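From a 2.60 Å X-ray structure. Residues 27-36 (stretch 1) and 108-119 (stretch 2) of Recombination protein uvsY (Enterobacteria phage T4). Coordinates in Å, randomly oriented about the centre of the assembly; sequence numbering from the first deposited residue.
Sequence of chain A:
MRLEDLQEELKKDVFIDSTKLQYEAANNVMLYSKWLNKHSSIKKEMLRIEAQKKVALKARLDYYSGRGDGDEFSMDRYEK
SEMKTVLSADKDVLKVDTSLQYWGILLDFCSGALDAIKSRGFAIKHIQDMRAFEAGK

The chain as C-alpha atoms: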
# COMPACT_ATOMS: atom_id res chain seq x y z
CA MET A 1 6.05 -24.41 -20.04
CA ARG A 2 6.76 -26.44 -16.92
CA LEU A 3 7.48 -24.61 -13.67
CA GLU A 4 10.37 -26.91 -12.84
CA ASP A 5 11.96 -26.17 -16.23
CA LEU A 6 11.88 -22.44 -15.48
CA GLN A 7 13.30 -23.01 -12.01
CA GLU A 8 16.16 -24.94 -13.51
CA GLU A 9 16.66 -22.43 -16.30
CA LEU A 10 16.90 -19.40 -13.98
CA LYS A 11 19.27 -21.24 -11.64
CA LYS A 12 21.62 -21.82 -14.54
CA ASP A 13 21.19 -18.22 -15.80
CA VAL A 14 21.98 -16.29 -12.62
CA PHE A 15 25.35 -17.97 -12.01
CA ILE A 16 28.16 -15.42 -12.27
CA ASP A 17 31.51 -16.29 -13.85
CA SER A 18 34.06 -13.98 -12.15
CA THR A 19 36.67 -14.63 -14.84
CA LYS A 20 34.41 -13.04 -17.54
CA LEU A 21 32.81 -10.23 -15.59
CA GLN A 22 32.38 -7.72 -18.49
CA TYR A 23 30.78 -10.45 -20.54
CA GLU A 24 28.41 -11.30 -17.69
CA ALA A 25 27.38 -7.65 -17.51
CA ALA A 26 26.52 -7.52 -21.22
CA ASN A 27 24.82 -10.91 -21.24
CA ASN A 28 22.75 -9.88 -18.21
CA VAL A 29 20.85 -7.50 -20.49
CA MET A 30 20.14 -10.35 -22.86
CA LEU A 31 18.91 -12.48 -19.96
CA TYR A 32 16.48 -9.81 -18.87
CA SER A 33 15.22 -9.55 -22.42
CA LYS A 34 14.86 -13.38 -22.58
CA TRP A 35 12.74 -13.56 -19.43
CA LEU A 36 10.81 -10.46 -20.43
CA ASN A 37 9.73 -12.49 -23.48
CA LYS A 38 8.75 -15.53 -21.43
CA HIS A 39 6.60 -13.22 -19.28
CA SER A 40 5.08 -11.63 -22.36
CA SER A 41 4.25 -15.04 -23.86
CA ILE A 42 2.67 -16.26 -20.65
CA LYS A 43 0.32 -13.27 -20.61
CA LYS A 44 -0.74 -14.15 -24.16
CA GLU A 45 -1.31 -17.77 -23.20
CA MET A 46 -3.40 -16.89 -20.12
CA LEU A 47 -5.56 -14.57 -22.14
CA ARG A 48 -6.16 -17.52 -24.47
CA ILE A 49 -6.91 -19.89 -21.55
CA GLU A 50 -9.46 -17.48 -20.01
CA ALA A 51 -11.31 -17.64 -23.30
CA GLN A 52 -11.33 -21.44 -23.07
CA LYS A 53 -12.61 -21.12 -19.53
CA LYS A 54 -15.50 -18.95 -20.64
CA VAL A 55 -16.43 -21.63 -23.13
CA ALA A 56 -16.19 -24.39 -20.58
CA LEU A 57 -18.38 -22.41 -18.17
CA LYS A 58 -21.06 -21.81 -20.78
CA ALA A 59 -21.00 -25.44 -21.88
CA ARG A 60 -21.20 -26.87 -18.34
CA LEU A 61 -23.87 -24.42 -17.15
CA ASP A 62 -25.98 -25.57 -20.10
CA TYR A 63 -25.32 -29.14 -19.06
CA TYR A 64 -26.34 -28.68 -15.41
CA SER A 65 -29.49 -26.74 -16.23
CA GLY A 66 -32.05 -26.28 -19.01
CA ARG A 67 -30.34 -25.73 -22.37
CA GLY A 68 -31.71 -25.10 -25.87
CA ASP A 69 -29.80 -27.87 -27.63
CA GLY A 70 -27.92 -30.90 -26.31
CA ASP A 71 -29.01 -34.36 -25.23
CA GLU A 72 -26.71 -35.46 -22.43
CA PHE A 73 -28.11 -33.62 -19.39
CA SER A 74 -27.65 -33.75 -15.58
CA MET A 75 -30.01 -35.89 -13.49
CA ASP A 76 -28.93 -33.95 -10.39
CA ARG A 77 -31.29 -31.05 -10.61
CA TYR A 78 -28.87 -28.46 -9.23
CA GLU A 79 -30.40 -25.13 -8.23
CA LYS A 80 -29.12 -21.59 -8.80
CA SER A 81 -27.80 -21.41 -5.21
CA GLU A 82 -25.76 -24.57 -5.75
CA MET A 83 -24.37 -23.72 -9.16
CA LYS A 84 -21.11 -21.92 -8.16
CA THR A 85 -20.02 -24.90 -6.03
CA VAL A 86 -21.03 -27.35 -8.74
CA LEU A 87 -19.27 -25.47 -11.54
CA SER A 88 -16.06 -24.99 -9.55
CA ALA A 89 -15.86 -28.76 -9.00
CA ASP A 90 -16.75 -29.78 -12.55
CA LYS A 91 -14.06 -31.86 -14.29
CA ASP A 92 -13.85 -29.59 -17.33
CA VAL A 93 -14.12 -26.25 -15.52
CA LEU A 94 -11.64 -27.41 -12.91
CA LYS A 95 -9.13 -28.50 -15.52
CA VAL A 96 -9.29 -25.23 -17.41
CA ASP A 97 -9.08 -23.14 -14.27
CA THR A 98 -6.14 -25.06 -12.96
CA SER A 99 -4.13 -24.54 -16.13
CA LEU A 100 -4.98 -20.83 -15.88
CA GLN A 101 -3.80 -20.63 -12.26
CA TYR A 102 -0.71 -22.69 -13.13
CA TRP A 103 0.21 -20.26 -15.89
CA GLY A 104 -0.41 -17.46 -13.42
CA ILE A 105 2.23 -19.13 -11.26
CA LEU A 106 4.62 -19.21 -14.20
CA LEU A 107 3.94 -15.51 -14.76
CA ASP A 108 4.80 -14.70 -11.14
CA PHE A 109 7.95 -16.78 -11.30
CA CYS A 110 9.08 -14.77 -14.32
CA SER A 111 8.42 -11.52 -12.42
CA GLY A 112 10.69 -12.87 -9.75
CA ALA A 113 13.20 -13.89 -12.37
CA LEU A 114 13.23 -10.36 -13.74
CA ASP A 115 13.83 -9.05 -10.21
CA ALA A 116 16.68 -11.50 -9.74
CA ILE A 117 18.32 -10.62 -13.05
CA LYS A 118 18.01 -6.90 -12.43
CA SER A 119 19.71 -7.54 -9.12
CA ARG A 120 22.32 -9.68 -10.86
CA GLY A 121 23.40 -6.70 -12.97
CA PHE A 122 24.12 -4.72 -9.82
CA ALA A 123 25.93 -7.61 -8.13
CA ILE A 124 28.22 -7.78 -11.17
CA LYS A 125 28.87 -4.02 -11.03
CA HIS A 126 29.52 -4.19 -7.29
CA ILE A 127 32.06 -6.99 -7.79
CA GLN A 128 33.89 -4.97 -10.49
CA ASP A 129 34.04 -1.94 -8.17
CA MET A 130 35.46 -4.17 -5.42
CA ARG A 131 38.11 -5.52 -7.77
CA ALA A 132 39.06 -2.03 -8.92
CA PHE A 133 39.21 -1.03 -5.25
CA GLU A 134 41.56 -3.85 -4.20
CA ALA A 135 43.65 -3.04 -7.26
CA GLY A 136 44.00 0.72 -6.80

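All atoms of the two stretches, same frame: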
# COMPACT_ATOMS: atom_id res chain seq x y z
N ASN A 27 25.75 -9.81 -21.06
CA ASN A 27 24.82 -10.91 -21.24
C ASN A 27 23.63 -10.78 -20.28
O ASN A 27 22.56 -11.35 -20.53
CB ASN A 27 25.51 -12.25 -21.02
CG ASN A 27 24.64 -13.43 -21.45
OD1 ASN A 27 23.74 -13.28 -22.28
ND2 ASN A 27 24.90 -14.59 -20.88
N ASN A 28 23.81 -10.05 -19.18
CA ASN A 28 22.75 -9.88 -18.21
C ASN A 28 21.56 -9.17 -18.85
O ASN A 28 20.40 -9.44 -18.53
CB ASN A 28 23.24 -9.10 -16.99
CG ASN A 28 22.25 -9.17 -15.83
OD1 ASN A 28 22.11 -10.20 -15.18
ND2 ASN A 28 21.54 -8.07 -15.60
N VAL A 29 21.88 -8.24 -19.76
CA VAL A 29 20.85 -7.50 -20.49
C VAL A 29 20.06 -8.43 -21.39
O VAL A 29 18.84 -8.33 -21.51
CB VAL A 29 21.49 -6.38 -21.34
CG1 VAL A 29 20.44 -5.41 -21.87
CG2 VAL A 29 22.57 -5.68 -20.53
N MET A 30 20.76 -9.38 -21.99
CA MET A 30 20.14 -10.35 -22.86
C MET A 30 19.24 -11.26 -22.03
O MET A 30 18.12 -11.59 -22.46
CB MET A 30 21.20 -11.15 -23.61
CG MET A 30 21.51 -10.57 -24.98
SD MET A 30 22.81 -11.45 -25.88
CE MET A 30 24.25 -10.97 -24.95
N LEU A 31 19.71 -11.64 -20.85
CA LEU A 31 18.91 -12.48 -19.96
C LEU A 31 17.60 -11.81 -19.57
O LEU A 31 16.55 -12.45 -19.57
CB LEU A 31 19.68 -12.84 -18.69
CG LEU A 31 20.84 -13.81 -18.83
CD1 LEU A 31 21.53 -13.96 -17.49
CD2 LEU A 31 20.30 -15.14 -19.28
N TYR A 32 17.67 -10.53 -19.26
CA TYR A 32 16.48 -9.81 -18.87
C TYR A 32 15.49 -9.83 -20.02
O TYR A 32 14.32 -10.19 -19.86
CB TYR A 32 16.83 -8.38 -18.50
CG TYR A 32 15.73 -7.64 -17.77
CD1 TYR A 32 14.84 -6.84 -18.48
CD2 TYR A 32 15.54 -7.78 -16.40
CE1 TYR A 32 13.83 -6.17 -17.85
CE2 TYR A 32 14.52 -7.11 -15.75
CZ TYR A 32 13.66 -6.30 -16.49
OH TYR A 32 12.63 -5.62 -15.90
N SER A 33 16.00 -9.51 -21.20
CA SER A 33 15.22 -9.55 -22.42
C SER A 33 14.57 -10.94 -22.62
O SER A 33 13.39 -11.03 -22.94
CB SER A 33 16.10 -9.15 -23.59
OG SER A 33 15.45 -9.42 -24.80
N LYS A 34 15.34 -12.01 -22.41
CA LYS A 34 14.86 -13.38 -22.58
C LYS A 34 13.66 -13.65 -21.68
O LYS A 34 12.64 -14.18 -22.12
CB LYS A 34 15.94 -14.40 -22.27
CG LYS A 34 15.62 -15.79 -22.80
CD LYS A 34 15.81 -16.85 -21.75
CE LYS A 34 17.23 -17.01 -21.31
NZ LYS A 34 17.28 -17.97 -20.18
N TRP A 35 13.80 -13.31 -20.41
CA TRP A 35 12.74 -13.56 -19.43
C TRP A 35 11.59 -12.57 -19.60
O TRP A 35 10.45 -12.89 -19.28
CB TRP A 35 13.30 -13.50 -18.00
CG TRP A 35 14.08 -14.74 -17.65
CD1 TRP A 35 15.42 -14.93 -17.78
CD2 TRP A 35 13.55 -15.96 -17.11
NE1 TRP A 35 15.76 -16.19 -17.35
CE2 TRP A 35 14.63 -16.84 -16.94
CE3 TRP A 35 12.27 -16.39 -16.76
CZ2 TRP A 35 14.47 -18.13 -16.43
CZ3 TRP A 35 12.11 -17.67 -16.25
CH2 TRP A 35 13.21 -18.52 -16.09
N LEU A 36 11.88 -11.39 -20.12
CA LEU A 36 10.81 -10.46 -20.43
C LEU A 36 9.90 -11.08 -21.49
O LEU A 36 8.68 -10.97 -21.38
CB LEU A 36 11.38 -9.13 -20.90
CG LEU A 36 10.40 -7.97 -21.03
CD1 LEU A 36 9.60 -7.79 -19.75
CD2 LEU A 36 11.19 -6.73 -21.33
N ASP A 108 4.20 -15.24 -12.36
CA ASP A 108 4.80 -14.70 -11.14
C ASP A 108 6.25 -15.10 -10.99
O ASP A 108 7.08 -14.29 -10.59
CB ASP A 108 4.02 -15.12 -9.90
CG ASP A 108 2.63 -14.52 -9.85
OD1 ASP A 108 2.40 -13.52 -10.59
OD2 ASP A 108 1.79 -15.00 -9.05
N PHE A 109 6.57 -16.34 -11.36
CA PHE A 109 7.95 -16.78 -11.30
C PHE A 109 8.82 -15.91 -12.20
O PHE A 109 9.92 -15.53 -11.80
CB PHE A 109 8.09 -18.25 -11.70
CG PHE A 109 9.50 -18.74 -11.59
CD1 PHE A 109 10.34 -18.73 -12.70
CD2 PHE A 109 10.01 -19.17 -10.37
CE1 PHE A 109 11.66 -19.16 -12.59
CE2 PHE A 109 11.32 -19.60 -10.26
CZ PHE A 109 12.15 -19.60 -11.38
N CYS A 110 8.33 -15.60 -13.39
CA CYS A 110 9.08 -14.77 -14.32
C CYS A 110 9.24 -13.34 -13.80
O CYS A 110 10.27 -12.70 -14.08
CB CYS A 110 8.40 -14.74 -15.68
SG CYS A 110 8.48 -16.29 -16.57
N SER A 111 8.25 -12.82 -13.07
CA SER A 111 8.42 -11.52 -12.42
C SER A 111 9.59 -11.59 -11.49
O SER A 111 10.48 -10.74 -11.54
CB SER A 111 7.19 -11.07 -11.66
OG SER A 111 6.23 -10.55 -12.54
N GLY A 112 9.61 -12.65 -10.68
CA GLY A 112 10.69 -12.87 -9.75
C GLY A 112 12.02 -13.01 -10.46
O GLY A 112 13.04 -12.49 -9.99
N ALA A 113 12.00 -13.69 -11.59
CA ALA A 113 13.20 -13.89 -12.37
C ALA A 113 13.74 -12.53 -12.82
O ALA A 113 14.94 -12.26 -12.75
CB ALA A 113 12.93 -14.79 -13.56
N LEU A 114 12.84 -11.69 -13.30
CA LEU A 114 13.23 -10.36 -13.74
C LEU A 114 13.84 -9.57 -12.59
O LEU A 114 14.82 -8.84 -12.78
CB LEU A 114 12.05 -9.64 -14.35
CG LEU A 114 11.68 -10.24 -15.72
CD1 LEU A 114 10.36 -9.72 -16.19
CD2 LEU A 114 12.75 -9.99 -16.76
N ASP A 115 13.28 -9.71 -11.39
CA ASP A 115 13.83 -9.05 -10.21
C ASP A 115 15.24 -9.54 -9.94
O ASP A 115 16.16 -8.75 -9.68
CB ASP A 115 12.97 -9.32 -8.97
CG ASP A 115 11.71 -8.49 -8.94
OD1 ASP A 115 11.73 -7.37 -9.52
OD2 ASP A 115 10.71 -8.95 -8.35
N ALA A 116 15.41 -10.86 -10.01
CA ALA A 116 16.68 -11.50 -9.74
C ALA A 116 17.76 -11.03 -10.72
O ALA A 116 18.88 -10.72 -10.33
CB ALA A 116 16.52 -13.01 -9.79
N ILE A 117 17.39 -10.96 -11.99
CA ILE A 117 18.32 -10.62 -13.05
C ILE A 117 18.72 -9.16 -12.98
O ILE A 117 19.88 -8.81 -13.22
CB ILE A 117 17.71 -10.93 -14.41
CG1 ILE A 117 17.53 -12.43 -14.54
CG2 ILE A 117 18.58 -10.39 -15.53
CD1 ILE A 117 17.04 -12.83 -15.87
N LYS A 118 17.76 -8.31 -12.63
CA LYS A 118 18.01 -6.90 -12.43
C LYS A 118 19.04 -6.75 -11.33
O LYS A 118 20.03 -6.02 -11.47
CB LYS A 118 16.71 -6.18 -12.09
CG LYS A 118 16.71 -4.68 -12.18
CD LYS A 118 15.33 -4.17 -11.77
CE LYS A 118 15.14 -2.70 -12.04
NZ LYS A 118 13.75 -2.27 -11.71
N SER A 119 18.82 -7.50 -10.26
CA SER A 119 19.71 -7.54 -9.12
C SER A 119 21.09 -8.08 -9.51
O SER A 119 22.12 -7.60 -9.05
CB SER A 119 19.08 -8.39 -8.02
OG SER A 119 20.00 -8.64 -6.97

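Both stretches are helical throughout, and each is a segment of a longer helix. The two helices run nearly antiparallel, with an angle of 169° between their directions and a closest axis approach of 9.4 Å. The backbones come nearest at Y32 and L114, with 6.1 Å between their CA atoms, and at W35 and C110, with 6.4 Å between theirs. From L31 and from G112 onward, backbone amides bond to carbonyls four residues earlier. The contact between helices falls mainly to side chains. It buries 564 Å² in total.

Two side chains interlock as knobs into holes. W35 points toward the second helix and sits among C110, A113, L114 and I117. A113 CB lies over one face of the indole, 3.6 Å from W35 CE3, in a CH-pi contact. The A113 methyl is packed against the ring. C110 SG approaches the ring edge, 3.8 Å from W35 CE3. F109 turns its own ring edge to the tryptophan, with F109 CE1 3.9 Å from W35 CH2.

I117 is the reciprocal knob, set among N28, L31, Y32 and W35. I117 CD1 lies 3.3 Å from W35 CD1, a tight apolar contact, and 3.9 Å from L31 CB. I117 CG2 lies 4.0 Å from Y32 CB.

The CA-to-CB bond of Y32 points sideways, but its ring reaches back to the second helix. L114 CD2 sits over one ring face, 3.6 Å from the ring centroid of Y32, a CH-pi contact. The same methyl carbon, L114 CD2, is 3.8 Å from W35 CB.

One hydrogen bond joins the stretches: N28 ND2 donates to I117 O at 3.0 Å. The bond gives the apolar packing one polar link. Y32 OH and W35 NE1 find hydrogen bonds elsewhere in the structure.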